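Local coordinates for leucyl-trna synthetase (Plasmodium falciparum, PDB 5FOC), which forms the editing domain of the cytosolic enzyme that joins leucine to its tRNA, and probably helps to hydrolyse mischarged aminoacyl-tRNA, at residues M26-S31 and N216-E221; K129-Y134 and G340-D345; L269-K274 and V317-D322; S294-E299 and G304-K309. The protein carries 2 engineered substitutions. All coordinates share one frame; numbering follows the deposited sequence. Where two conformers were deposited one is given.

Contacts 2 and 4 are neighbours, their centres about 9 Å apart, and share the two-stranded antiparallel sheet of strands 298-299 and 341-342; a probable hydrogen bond joins E299 N to I341 O at 2.8 Å. Contact 3 belongs to the same helical region, its centre about 18 Å from contact 4 and 24 Å from contact 2. Contact 1 stands apart, about 35 Å from contact 2 between centres, across the chain's centre, where a helix packs on the large mixed sheet. Along the chain contact 4 falls within the span of contact 3, and that within contact 2, whereas contacts 1 and 2 alternate. Distant sequence segments thereby build one compact editing domain.

Contact 1: residues M26-S31 and N216-E221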
loop_
_atom_site.group_PDB
_atom_site.type_symbol
_atom_site.label_atom_id
_atom_site.label_comp_id
_atom_site.label_asym_id
_atom_site.label_seq_id
_atom_site.Cartn_x
_atom_site.Cartn_y
_atom_site.Cartn_z
ATOM N N MET A 26 19.128 0.667 -5.628
ATOM C CA MET A 26 20.558 0.467 -5.702
ATOM C C MET A 26 21.286 0.992 -4.468
ATOM O O MET A 26 22.315 0.446 -4.088
ATOM C CB MET A 26 21.132 1.125 -7.008
ATOM C CG MET A 26 20.630 0.425 -8.260
ATOM S SD MET A 26 20.894 -1.375 -8.300
ATOM C CE MET A 26 22.623 -1.538 -7.872
ATOM N N ASN A 27 20.753 2.040 -3.839
ATOM C CA ASN A 27 21.313 2.506 -2.567
ATOM C C ASN A 27 21.268 1.377 -1.510
ATOM O O ASN A 27 22.248 1.146 -0.795
ATOM C CB ASN A 27 20.568 3.748 -2.023
ATOM C CG ASN A 27 20.916 5.020 -2.780
ATOM O OD1 ASN A 27 21.936 5.082 -3.451
ATOM N ND2 ASN A 27 20.056 6.039 -2.679
ATOM N N SER A 28 20.150 0.651 -1.505
ATOM C CA SER A 28 19.952 -0.504 -0.579
ATOM C C SER A 28 20.859 -1.674 -0.892
ATOM O O SER A 28 21.441 -2.280 0.036
ATOM C CB SER A 28 18.486 -0.914 -0.569
ATOM O OG SER A 28 17.748 0.159 -0.023
ATOM N N ILE A 29 21.023 -1.983 -2.184
ATOM C CA ILE A 29 21.952 -3.028 -2.582
ATOM C C ILE A 29 23.329 -2.650 -2.058
ATOM O O ILE A 29 24.033 -3.431 -1.463
ATOM C CB ILE A 29 22.015 -3.227 -4.119
ATOM C CG1 ILE A 29 20.687 -3.736 -4.690
ATOM C CG2 ILE A 29 23.131 -4.164 -4.543
ATOM C CD1 ILE A 29 20.185 -5.050 -4.090
ATOM N N ARG A 30 23.779 -1.434 -2.363
ATOM C CA ARG A 30 25.094 -1.054 -1.931
ATOM C C ARG A 30 25.300 -1.093 -0.421
ATOM O O ARG A 30 26.331 -1.563 0.029
ATOM C CB ARG A 30 25.458 0.338 -2.453
ATOM C CG ARG A 30 26.210 0.327 -3.774
ATOM C CD ARG A 30 26.738 1.706 -4.241
ATOM N NE ARG A 30 25.721 2.726 -4.233
ATOM C CZ ARG A 30 24.918 3.037 -5.235
ATOM N NH1 ARG A 30 25.025 2.452 -6.430
ATOM N NH2 ARG A 30 24.008 3.993 -5.030
ATOM N N SER A 31 24.332 -0.574 0.340
ATOM C CA SER A 31 24.369 -0.623 1.821
ATOM C C SER A 31 24.500 -2.022 2.351
ATOM O O SER A 31 25.255 -2.278 3.301
ATOM C CB SER A 31 23.109 -0.026 2.430
ATOM O OG SER A 31 22.958 1.307 2.033
ATOM N N ASN A 216 15.098 -7.381 -2.930
ATOM C CA ASN A 216 15.596 -6.465 -1.942
ATOM C C ASN A 216 14.690 -6.476 -0.716
ATOM O O ASN A 216 13.539 -6.936 -0.769
ATOM C CB ASN A 216 15.693 -5.017 -2.542
ATOM C CG ASN A 216 16.948 -4.314 -2.149
ATOM O OD1 ASN A 216 17.539 -4.577 -1.118
ATOM N ND2 ASN A 216 17.398 -3.372 -3.043
ATOM N N LYS A 217 15.233 -5.915 0.360
ATOM C CA LYS A 217 14.536 -5.736 1.625
ATOM C C LYS A 217 14.911 -4.334 2.103
ATOM O O LYS A 217 16.092 -4.046 2.310
ATOM C CB LYS A 217 14.965 -6.825 2.618
ATOM C CG LYS A 217 14.373 -6.651 3.969
ATOM C CD LYS A 217 14.857 -7.724 4.921
ATOM C CE LYS A 217 16.164 -7.341 5.575
ATOM N NZ LYS A 217 16.539 -8.420 6.540
ATOM N N ILE A 218 13.911 -3.460 2.218
ATOM C CA ILE A 218 14.137 -2.033 2.422
ATOM C C ILE A 218 13.256 -1.488 3.562
ATOM O O ILE A 218 12.030 -1.722 3.584
ATOM C CB ILE A 218 13.957 -1.242 1.075
ATOM C CG1 ILE A 218 14.879 -1.809 -0.003
ATOM C CG2 ILE A 218 14.163 0.226 1.298
ATOM C CD1 ILE A 218 14.675 -1.214 -1.392
ATOM N N LYS A 219 13.864 -0.750 4.494
ATOM C CA LYS A 219 13.080 -0.138 5.589
ATOM C C LYS A 219 12.112 0.877 5.009
ATOM O O LYS A 219 12.445 1.608 4.049
ATOM C CB LYS A 219 13.943 0.499 6.680
ATOM C CG LYS A 219 13.997 -0.304 7.985
ATOM C CD LYS A 219 14.803 0.406 9.069
ATOM C CE LYS A 219 14.083 1.617 9.650
ATOM N NZ LYS A 219 15.058 2.596 10.208
ATOM N N GLY A 220 10.913 0.923 5.534
ATOM C CA GLY A 220 9.843 1.738 4.997
ATOM C C GLY A 220 10.166 3.219 4.917
ATOM O O GLY A 220 9.694 3.891 4.004
ATOM N N GLU A 221 10.987 3.697 5.849
ATOM C CA GLU A 221 11.380 5.107 5.907
ATOM C C GLU A 221 11.948 5.582 4.561
ATOM O O GLU A 221 11.779 6.741 4.157
ATOM C CB GLU A 221 12.375 5.368 7.035
ATOM C CG GLU A 221 13.690 4.631 6.980
ATOM C CD GLU A 221 14.680 5.098 8.049
ATOM O OE1 GLU A 221 14.649 6.255 8.500
ATOM O OE2 GLU A 221 15.540 4.312 8.424
#
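The flat carboxamide of N216 lies between two neighbours on the helix, with I29 CD1 out of its plane on one side and S28 CB on the other. I29 CD1 comes to 3.4 Å from N216 ND2, the two side chains crossing obliquely, while S28 CB is 3.7 Å from the same nitrogen. The amide is held at both ends: N216 OD1 accepts from K217 N (3.0 Å), the donor tilted 20° from the carbonyl plane, and ND2 bonds weakly to F25 O. Next along the strand, I218 CG1 packs 3.5 Å from S28 OG. That hydroxyl stands beside its own backbone N (chi1 -65°), where it is hydrogen-bonded to I24 O, one turn back. A residue as small as serine suits a place where the axes of 26-31 and 216-219 pass 8.7 Å apart at 100°. I29 continues into the apolar company of F95 and W110. No hydrogen bond links the two segments, which meet by van der Waals contact; the weak bond from N216 ND2 to F25 O ties the strand of the mixed sheet to the preceding turn of the same helix, 18-35, the polar tips being occupied by nearby backbone groups.

Contact 2: residues K129-Y134 and G340-D345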
loop_
_atom_site.group_PDB
_atom_site.type_symbol
_atom_site.label_atom_id
_atom_site.label_comp_id
_atom_site.label_asym_id
_atom_site.label_seq_id
_atom_site.Cartn_x
_atom_site.Cartn_y
_atom_site.Cartn_z
ATOM N N LYS A 129 -12.075 -1.686 3.078
ATOM C CA LYS A 129 -13.085 -0.828 2.582
ATOM C C LYS A 129 -12.748 -0.427 1.131
ATOM O O LYS A 129 -12.474 0.774 0.857
ATOM C CB LYS A 129 -13.205 0.428 3.443
ATOM C CG LYS A 129 -13.334 0.347 4.939
ATOM C CD LYS A 129 -13.550 1.788 5.439
ATOM C CE LYS A 129 -13.252 1.997 6.904
ATOM N NZ LYS A 129 -13.660 3.345 7.401
ATOM N N PRO A 130 -12.736 -1.390 0.200
ATOM C CA PRO A 130 -12.357 -1.072 -1.205
ATOM C C PRO A 130 -13.210 -0.029 -1.874
ATOM O O PRO A 130 -12.678 0.681 -2.756
ATOM C CB PRO A 130 -12.463 -2.394 -1.954
ATOM C CG PRO A 130 -13.379 -3.246 -1.047
ATOM C CD PRO A 130 -13.092 -2.819 0.353
ATOM N N GLU A 131 -14.455 0.135 -1.458
ATOM C CA GLU A 131 -15.392 1.124 -1.994
ATOM C C GLU A 131 -14.922 2.586 -1.774
ATOM O O GLU A 131 -15.543 3.503 -2.308
ATOM C CB GLU A 131 -16.825 0.905 -1.447
ATOM C CG GLU A 131 -17.030 1.199 0.039
ATOM C CD GLU A 131 -16.448 0.161 1.028
ATOM O OE1 GLU A 131 -15.954 -0.925 0.613
ATOM O OE2 GLU A 131 -16.487 0.454 2.252
ATOM N N THR A 132 -13.968 2.776 -0.877
ATOM C CA THR A 132 -13.409 4.098 -0.556
ATOM C C THR A 132 -12.170 4.408 -1.395
ATOM O O THR A 132 -11.645 5.499 -1.224
ATOM C CB THR A 132 -13.041 4.192 0.964
ATOM O OG1 THR A 132 -11.906 3.365 1.287
ATOM C CG2 THR A 132 -14.298 3.799 1.871
ATOM N N ALA A 133 -11.734 3.520 -2.269
ATOM C CA ALA A 133 -10.453 3.702 -2.974
ATOM C C ALA A 133 -10.440 4.988 -3.814
ATOM O O ALA A 133 -9.334 5.594 -4.040
ATOM C CB ALA A 133 -10.137 2.526 -3.847
ATOM N N TYR A 134 -11.592 5.399 -4.326
ATOM C CA TYR A 134 -11.595 6.699 -5.144
ATOM C C TYR A 134 -11.078 7.853 -4.313
ATOM O O TYR A 134 -10.460 8.806 -4.912
ATOM C CB TYR A 134 -13.001 6.996 -5.639
ATOM C CG TYR A 134 -13.234 8.274 -6.398
ATOM C CD1 TYR A 134 -12.799 8.368 -7.705
ATOM C CD2 TYR A 134 -13.971 9.289 -5.866
ATOM C CE1 TYR A 134 -13.062 9.515 -8.463
ATOM C CE2 TYR A 134 -14.235 10.459 -6.598
ATOM C CZ TYR A 134 -13.789 10.520 -7.897
ATOM O OH TYR A 134 -14.024 11.626 -8.644
ATOM N N GLY A 340 -24.183 3.096 5.527
ATOM C CA GLY A 340 -23.586 4.137 4.668
ATOM C C GLY A 340 -24.248 4.164 3.300
ATOM O O GLY A 340 -24.734 3.119 2.814
ATOM N N ILE A 341 -24.214 5.352 2.663
ATOM C CA ILE A 341 -24.654 5.536 1.278
ATOM C C ILE A 341 -23.436 6.057 0.517
ATOM O O ILE A 341 -22.766 6.980 0.980
ATOM C CB ILE A 341 -25.817 6.546 1.166
ATOM C CG1 ILE A 341 -27.011 6.062 2.012
ATOM C CG2 ILE A 341 -26.248 6.742 -0.282
ATOM C CD1 ILE A 341 -28.032 7.128 2.323
ATOM N N MET A 342 -23.154 5.438 -0.616
ATOM C CA MET A 342 -22.065 5.902 -1.497
ATOM C C MET A 342 -22.368 7.241 -2.161
ATOM O O MET A 342 -23.483 7.499 -2.637
ATOM C CB MET A 342 -21.795 4.867 -2.572
ATOM C CG MET A 342 -21.417 3.459 -2.089
ATOM S SD MET A 342 -20.125 3.341 -0.869
ATOM C CE MET A 342 -18.778 4.054 -1.851
ATOM N N THR A 343 -21.325 8.056 -2.255
ATOM C CA THR A 343 -21.439 9.425 -2.816
ATOM C C THR A 343 -20.584 9.720 -4.082
ATOM O O THR A 343 -20.524 10.887 -4.571
ATOM C CB THR A 343 -21.084 10.466 -1.744
ATOM O OG1 THR A 343 -19.751 10.228 -1.288
ATOM C CG2 THR A 343 -22.065 10.410 -0.584
ATOM N N VAL A 344 -19.950 8.678 -4.607
ATOM C CA VAL A 344 -18.999 8.787 -5.749
ATOM C C VAL A 344 -19.320 7.815 -6.857
ATOM O O VAL A 344 -19.857 6.700 -6.585
ATOM C CB VAL A 344 -17.537 8.570 -5.274
ATOM C CG1 VAL A 344 -17.141 9.714 -4.333
ATOM C CG2 VAL A 344 -17.367 7.191 -4.586
ATOM N N ASP A 345 -19.039 8.196 -8.106
ATOM C CA ASP A 345 -19.135 7.283 -9.223
ATOM C C ASP A 345 -18.220 6.083 -9.065
ATOM O O ASP A 345 -17.131 6.222 -8.519
ATOM C CB ASP A 345 -18.733 7.957 -10.582
ATOM C CG ASP A 345 -19.683 9.027 -11.045
ATOM O OD1 ASP A 345 -20.812 9.174 -10.554
ATOM O OD2 ASP A 345 -19.257 9.731 -11.982
#
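Two residues before E131, whose side chain meets M342, the carbonyl oxygen K129 O is gripped twice by T132: OG1 donates to it at 2.7 Å, in the carbonyl plane, and the backbone N at 3.0 Å. These bonds close the first turn of the 3-10 segment 130-134, which overlaps the threonine-rich TLKPET sequence that in related leucyl-tRNA synthetases borders the editing pocket. Proline suits the start of the turn and threonine ties it shut. On the other side of the turn, M342 of strand 341-342 curls back through bends at chi2 and chi3 (-50° and -62°), bringing its methyl CE to 3.7 Å from E131 CB and 3.3 Å from E131 O. The two side chains cross at about a right angle. A flexible thioether fits here because it can follow this bent path between E131 and C355 of helix 352-365. With E131 CG in the crowded position between backbone N and carbonyl carbon (chi1 69°) and a second bend at chi2, the carboxylate turns off from M342 to a salt bridge with R356; CB, CG and the backbone O serve the contact. Further along, V344 CG1 approaches the Y134 ring from its CD2 side, 3.5 Å from Y134 CD2.

Contact 3: residues L269-K274 and V317-D322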
loop_
_atom_site.group_PDB
_atom_site.type_symbol
_atom_site.label_atom_id
_atom_site.label_comp_id
_atom_site.label_asym_id
_atom_site.label_seq_id
_atom_site.Cartn_x
_atom_site.Cartn_y
_atom_site.Cartn_z
ATOM N N LEU A 269 -2.896 11.626 9.272
ATOM C CA LEU A 269 -2.654 12.767 8.392
ATOM C C LEU A 269 -2.663 14.079 9.188
ATOM O O LEU A 269 -1.774 14.935 8.988
ATOM C CB LEU A 269 -3.639 12.763 7.211
ATOM C CG LEU A 269 -3.489 13.929 6.205
ATOM C CD1 LEU A 269 -2.059 14.046 5.637
ATOM C CD2 LEU A 269 -4.545 13.763 5.102
ATOM N N GLU A 270 -3.603 14.239 10.105
ATOM C CA GLU A 270 -3.671 15.402 10.983
ATOM C C GLU A 270 -2.417 15.563 11.863
ATOM O O GLU A 270 -1.949 16.665 12.032
ATOM C CB GLU A 270 -4.958 15.361 11.815
ATOM C CG GLU A 270 -5.132 16.465 12.847
ATOM C CD GLU A 270 -5.502 17.830 12.290
ATOM O OE1 GLU A 270 -5.548 18.024 11.052
ATOM O OE2 GLU A 270 -5.745 18.731 13.129
ATOM N N ASP A 271 -1.862 14.462 12.394
ATOM C CA ASP A 271 -0.635 14.518 13.212
ATOM C C ASP A 271 0.546 14.939 12.346
ATOM O O ASP A 271 1.383 15.752 12.748
ATOM C CB ASP A 271 -0.345 13.163 13.889
ATOM C CG ASP A 271 -1.128 12.957 15.170
ATOM O OD1 ASP A 271 -1.774 13.868 15.688
ATOM O OD2 ASP A 271 -1.161 11.808 15.655
ATOM N N ILE A 272 0.608 14.401 11.131
ATOM C CA ILE A 272 1.676 14.781 10.198
ATOM C C ILE A 272 1.631 16.254 9.870
ATOM O O ILE A 272 2.665 16.956 9.895
ATOM C CB ILE A 272 1.646 13.898 8.934
ATOM C CG1 ILE A 272 2.021 12.456 9.319
ATOM C CG2 ILE A 272 2.632 14.378 7.878
ATOM C CD1 ILE A 272 1.790 11.430 8.252
ATOM N N ARG A 273 0.436 16.744 9.574
ATOM C CA ARG A 273 0.220 18.147 9.258
ATOM C C ARG A 273 0.587 19.027 10.441
ATOM O O ARG A 273 1.342 19.980 10.312
ATOM C CB ARG A 273 -1.221 18.397 8.852
ATOM C CG ARG A 273 -1.524 17.850 7.470
ATOM C CD ARG A 273 -2.974 18.011 7.108
ATOM N NE ARG A 273 -3.169 17.716 5.707
ATOM C CZ ARG A 273 -4.332 17.479 5.102
ATOM N NH1 ARG A 273 -5.469 17.429 5.772
ATOM N NH2 ARG A 273 -4.354 17.234 3.794
ATOM N N LYS A 274 0.085 18.683 11.608
ATOM C CA LYS A 274 0.349 19.425 12.839
ATOM C C LYS A 274 1.837 19.486 13.202
ATOM O O LYS A 274 2.299 20.479 13.722
ATOM C CB LYS A 274 -0.435 18.722 13.955
ATOM C CG LYS A 274 -0.367 19.322 15.337
ATOM C CD LYS A 274 -1.201 18.499 16.319
ATOM C CE LYS A 274 -2.691 18.463 15.979
ATOM N NZ LYS A 274 -3.416 17.751 17.071
ATOM N N VAL A 317 -10.393 12.109 19.739
ATOM C CA VAL A 317 -9.158 11.389 19.439
ATOM C C VAL A 317 -7.974 12.325 19.553
ATOM O O VAL A 317 -7.958 13.397 18.932
ATOM C CB VAL A 317 -9.161 10.796 18.022
ATOM C CG1 VAL A 317 -7.765 10.276 17.675
ATOM C CG2 VAL A 317 -10.265 9.742 17.880
ATOM N N SER A 318 -6.966 11.907 20.309
ATOM C CA SER A 318 -5.841 12.781 20.649
ATOM C C SER A 318 -4.671 12.715 19.698
ATOM O O SER A 318 -3.929 13.676 19.615
ATOM C CB SER A 318 -5.382 12.505 22.074
ATOM O OG SER A 318 -6.462 12.822 22.924
ATOM N N SER A 319 -4.523 11.585 19.008
ATOM C CA SER A 319 -3.440 11.313 18.090
ATOM C C SER A 319 -3.765 10.009 17.346
ATOM O O SER A 319 -4.725 9.282 17.698
ATOM C CB SER A 319 -2.107 11.140 18.814
ATOM O OG SER A 319 -2.079 9.852 19.456
ATOM N N TYR A 320 -2.946 9.684 16.341
ATOM C CA TYR A 320 -3.171 8.462 15.569
ATOM C C TYR A 320 -2.738 7.239 16.357
ATOM O O TYR A 320 -2.987 6.130 15.929
ATOM C CB TYR A 320 -2.550 8.511 14.166
ATOM C CG TYR A 320 -1.082 8.163 14.040
ATOM C CD1 TYR A 320 -0.077 9.147 14.091
ATOM C CD2 TYR A 320 -0.696 6.874 13.722
ATOM C CE1 TYR A 320 1.261 8.806 13.955
ATOM C CE2 TYR A 320 0.616 6.522 13.581
ATOM C CZ TYR A 320 1.606 7.500 13.669
ATOM O OH TYR A 320 2.920 7.105 13.512
ATOM N N LYS A 321 -2.065 7.462 17.480
ATOM C CA LYS A 321 -1.690 6.387 18.403
ATOM C C LYS A 321 -2.556 6.307 19.660
ATOM O O LYS A 321 -2.260 5.507 20.562
ATOM C CB LYS A 321 -0.221 6.572 18.789
ATOM C CG LYS A 321 0.722 6.445 17.593
ATOM C CD LYS A 321 2.095 7.056 17.840
ATOM C CE LYS A 321 2.039 8.561 17.697
ATOM N NZ LYS A 321 3.398 9.131 17.841
ATOM N N ASP A 322 -3.653 7.054 19.697
ATOM C CA ASP A 322 -4.670 6.968 20.772
ATOM C C ASP A 322 -5.183 5.522 20.898
ATOM O O ASP A 322 -5.614 4.920 19.919
ATOM C CB ASP A 322 -5.808 7.946 20.430
ATOM C CG ASP A 322 -6.730 8.248 21.595
ATOM O OD1 ASP A 322 -7.111 7.297 22.333
ATOM O OD2 ASP A 322 -7.112 9.437 21.761
HETATM O O HOH W 1 -1.839 14.489 18.163
#
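The carboxylate of D271 reaches from helix 263-274 to the backbone of loop 317-322, and each oxygen has its own task. OD2 accepts from Y320 N at 2.9 Å with an N-H...O angle of 162°, met on the syn side but 31° out of the carboxylate plane. The same oxygen lies at the edge of the tyrosine ring, near its plane and 3.3 Å from CD1, where the ring hydrogens carry slight positive charge. OD1 receives a bond from a water 2.6 Å away, which also donates to S318 O at 2.7 Å. Aspartate suits this place, being short enough to stay at the helix surface yet able to satisfy two partners at once.

In the next shell, the loop is kept in shape by a type I turn from S319 to D322. S319 OG, set between backbone N and carbonyl carbon (chi1 75°), takes K321 N at 3.1 Å in an ST turn, and D322 OD2 uses its anti lone pair for S318 N. K321 CG covers one face of the Y320 ring, whose OH is bonded to T244 OG1.

Farther out, V317 packs on Y312, L325 and I328, and the D322 side chain caps a backbone N in the turn that leads into helix 325-339; the contact thus fastens helix 263-274 to the link between helices 307-314 and 325-339.

Contact 4: residues S294-E299 and G304-K309; sequences SESCIE and GNNTGK
S296 points its side chain at the start of helix 307-314, touching N306 and N305. Its CB lies over one face of the N306 amide, 3.8 Å from N306 OD1. One atom on, OG stands opposite the serine's own backbone N (chi1 -172°) and meets N306 N, which donates to it at 2.9 Å and an almost straight 172°; OG is also hydrogen-bonded to D261 OD1. This closes a short connection between strand 298-299 and the helix, N306 being the N-cap residue, although its side chain makes no capping bond.

That amide turns instead to a water, which donates to N306 OD1 (2.6 Å) and to S294 O, tying the two segments a second time. A further water donates to I298 O at 2.6 Å and accepts from T307 N at 2.9 Å, so the first helical N-H is satisfied from the strand side by solvent. Residue types follow the backbone: N306 has a left-handed conformation, which asparagine tolerates well, and G304 takes backbone angles that a side chain would bring into collision with the preceding carbonyl oxygen. T307 turns CG2 toward I298 O, while its hydroxyl is bonded to Q336 of helix 325-339, placing the helix start against that neighbour. Where the backbones come closest, near E299, the links are CA-H...O contacts, among them E299 CA, 3.3 Å from G304 O.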
loop_
_atom_site.group_PDB
_atom_site.type_symbol
_atom_site.label_atom_id
_atom_site.label_comp_id
_atom_site.label_asym_id
_atom_site.label_seq_id
_atom_site.Cartn_x
_atom_site.Cartn_y
_atom_site.Cartn_z
ATOM N N SER A 294 -8.961 14.319 0.252
ATOM C CA SER A 294 -9.592 13.006 0.090
ATOM C C SER A 294 -11.080 13.179 -0.173
ATOM O O SER A 294 -11.768 13.716 0.668
ATOM C CB SER A 294 -9.394 12.288 1.381
ATOM O OG SER A 294 -10.138 11.039 1.358
ATOM N N GLU A 295 -11.554 12.786 -1.353
ATOM C CA GLU A 295 -12.935 12.951 -1.713
ATOM C C GLU A 295 -13.718 11.876 -0.915
ATOM O O GLU A 295 -13.431 10.728 -1.073
ATOM C CB GLU A 295 -13.152 12.719 -3.193
ATOM C CG GLU A 295 -14.558 13.009 -3.669
ATOM C CD GLU A 295 -14.868 14.483 -3.756
ATOM O OE1 GLU A 295 -13.996 15.269 -4.247
ATOM O OE2 GLU A 295 -15.985 14.847 -3.315
ATOM N N SER A 296 -14.644 12.317 -0.089
ATOM C CA SER A 296 -15.440 11.380 0.759
ATOM C C SER A 296 -16.341 10.538 -0.135
ATOM O O SER A 296 -17.042 11.048 -1.037
ATOM C CB SER A 296 -16.259 12.163 1.762
ATOM O OG SER A 296 -16.881 11.269 2.691
ATOM N N CYS A 297 -16.285 9.227 0.094
ATOM C CA CYS A 297 -17.030 8.236 -0.686
ATOM C C CYS A 297 -18.323 7.749 0.001
ATOM O O CYS A 297 -19.140 7.168 -0.678
ATOM C CB CYS A 297 -16.148 7.005 -0.996
ATOM S SG CYS A 297 -14.710 7.481 -2.008
ATOM N N ILE A 298 -18.481 8.113 1.266
ATOM C CA ILE A 298 -19.539 7.497 2.115
ATOM C C ILE A 298 -20.192 8.575 2.973
ATOM O O ILE A 298 -19.509 9.273 3.724
ATOM C CB ILE A 298 -19.008 6.376 3.048
ATOM C CG1 ILE A 298 -18.410 5.217 2.249
ATOM C CG2 ILE A 298 -20.172 5.776 3.892
ATOM C CD1 ILE A 298 -17.616 4.218 3.052
ATOM N N GLU A 299 -21.523 8.638 2.918
ATOM C CA GLU A 299 -22.276 9.503 3.803
ATOM C C GLU A 299 -23.106 8.643 4.779
ATOM O O GLU A 299 -23.584 7.562 4.434
ATOM C CB GLU A 299 -23.173 10.466 3.055
ATOM C CG GLU A 299 -24.281 9.875 2.217
ATOM C CD GLU A 299 -25.266 10.928 1.753
ATOM O OE1 GLU A 299 -25.016 12.133 1.977
ATOM O OE2 GLU A 299 -26.283 10.554 1.144
ATOM N N GLY A 304 -23.682 12.930 7.566
ATOM C CA GLY A 304 -23.176 13.445 6.283
ATOM C C GLY A 304 -21.929 12.672 5.878
ATOM O O GLY A 304 -21.697 11.522 6.317
ATOM N N ASN A 305 -21.131 13.314 5.039
ATOM C CA ASN A 305 -19.901 12.718 4.568
ATOM C C ASN A 305 -18.722 13.134 5.481
ATOM O O ASN A 305 -18.918 13.767 6.517
ATOM C CB ASN A 305 -19.705 13.060 3.072
ATOM C CG ASN A 305 -19.478 14.526 2.819
ATOM O OD1 ASN A 305 -19.264 15.323 3.729
ATOM N ND2 ASN A 305 -19.544 14.898 1.552
ATOM N N ASN A 306 -17.510 12.751 5.123
ATOM C CA ASN A 306 -16.341 13.082 5.948
ATOM C C ASN A 306 -16.506 12.579 7.370
ATOM O O ASN A 306 -16.197 13.261 8.329
ATOM C CB ASN A 306 -16.004 14.563 5.845
ATOM C CG ASN A 306 -15.459 14.872 4.496
ATOM O OD1 ASN A 306 -14.404 14.382 4.158
ATOM N ND2 ASN A 306 -16.203 15.611 3.686
ATOM N N THR A 307 -16.976 11.339 7.448
ATOM C CA THR A 307 -17.210 10.707 8.714
ATOM C C THR A 307 -15.930 10.405 9.516
ATOM O O THR A 307 -15.987 10.279 10.754
ATOM C CB THR A 307 -18.127 9.433 8.577
ATOM O OG1 THR A 307 -17.501 8.446 7.773
ATOM C CG2 THR A 307 -19.459 9.782 7.942
ATOM N N GLY A 308 -14.790 10.285 8.847
ATOM C CA GLY A 308 -13.537 10.090 9.536
ATOM C C GLY A 308 -13.226 11.236 10.471
ATOM O O GLY A 308 -12.876 11.026 11.618
ATOM N N LYS A 309 -13.333 12.464 9.946
ATOM C CA LYS A 309 -13.175 13.678 10.734
ATOM C C LYS A 309 -14.273 13.770 11.808
ATOM O O LYS A 309 -14.001 14.117 12.950
ATOM C CB LYS A 309 -13.238 14.912 9.820
ATOM C CG LYS A 309 -13.018 16.242 10.530
ATOM C CD LYS A 309 -13.035 17.427 9.572
ATOM C CE LYS A 309 -13.065 18.682 10.410
ATOM N NZ LYS A 309 -13.110 19.958 9.676
HETATM O O HOH W 2 -13.128 15.578 2.268
HETATM O O HOH W 3 -17.399 9.372 5.324
#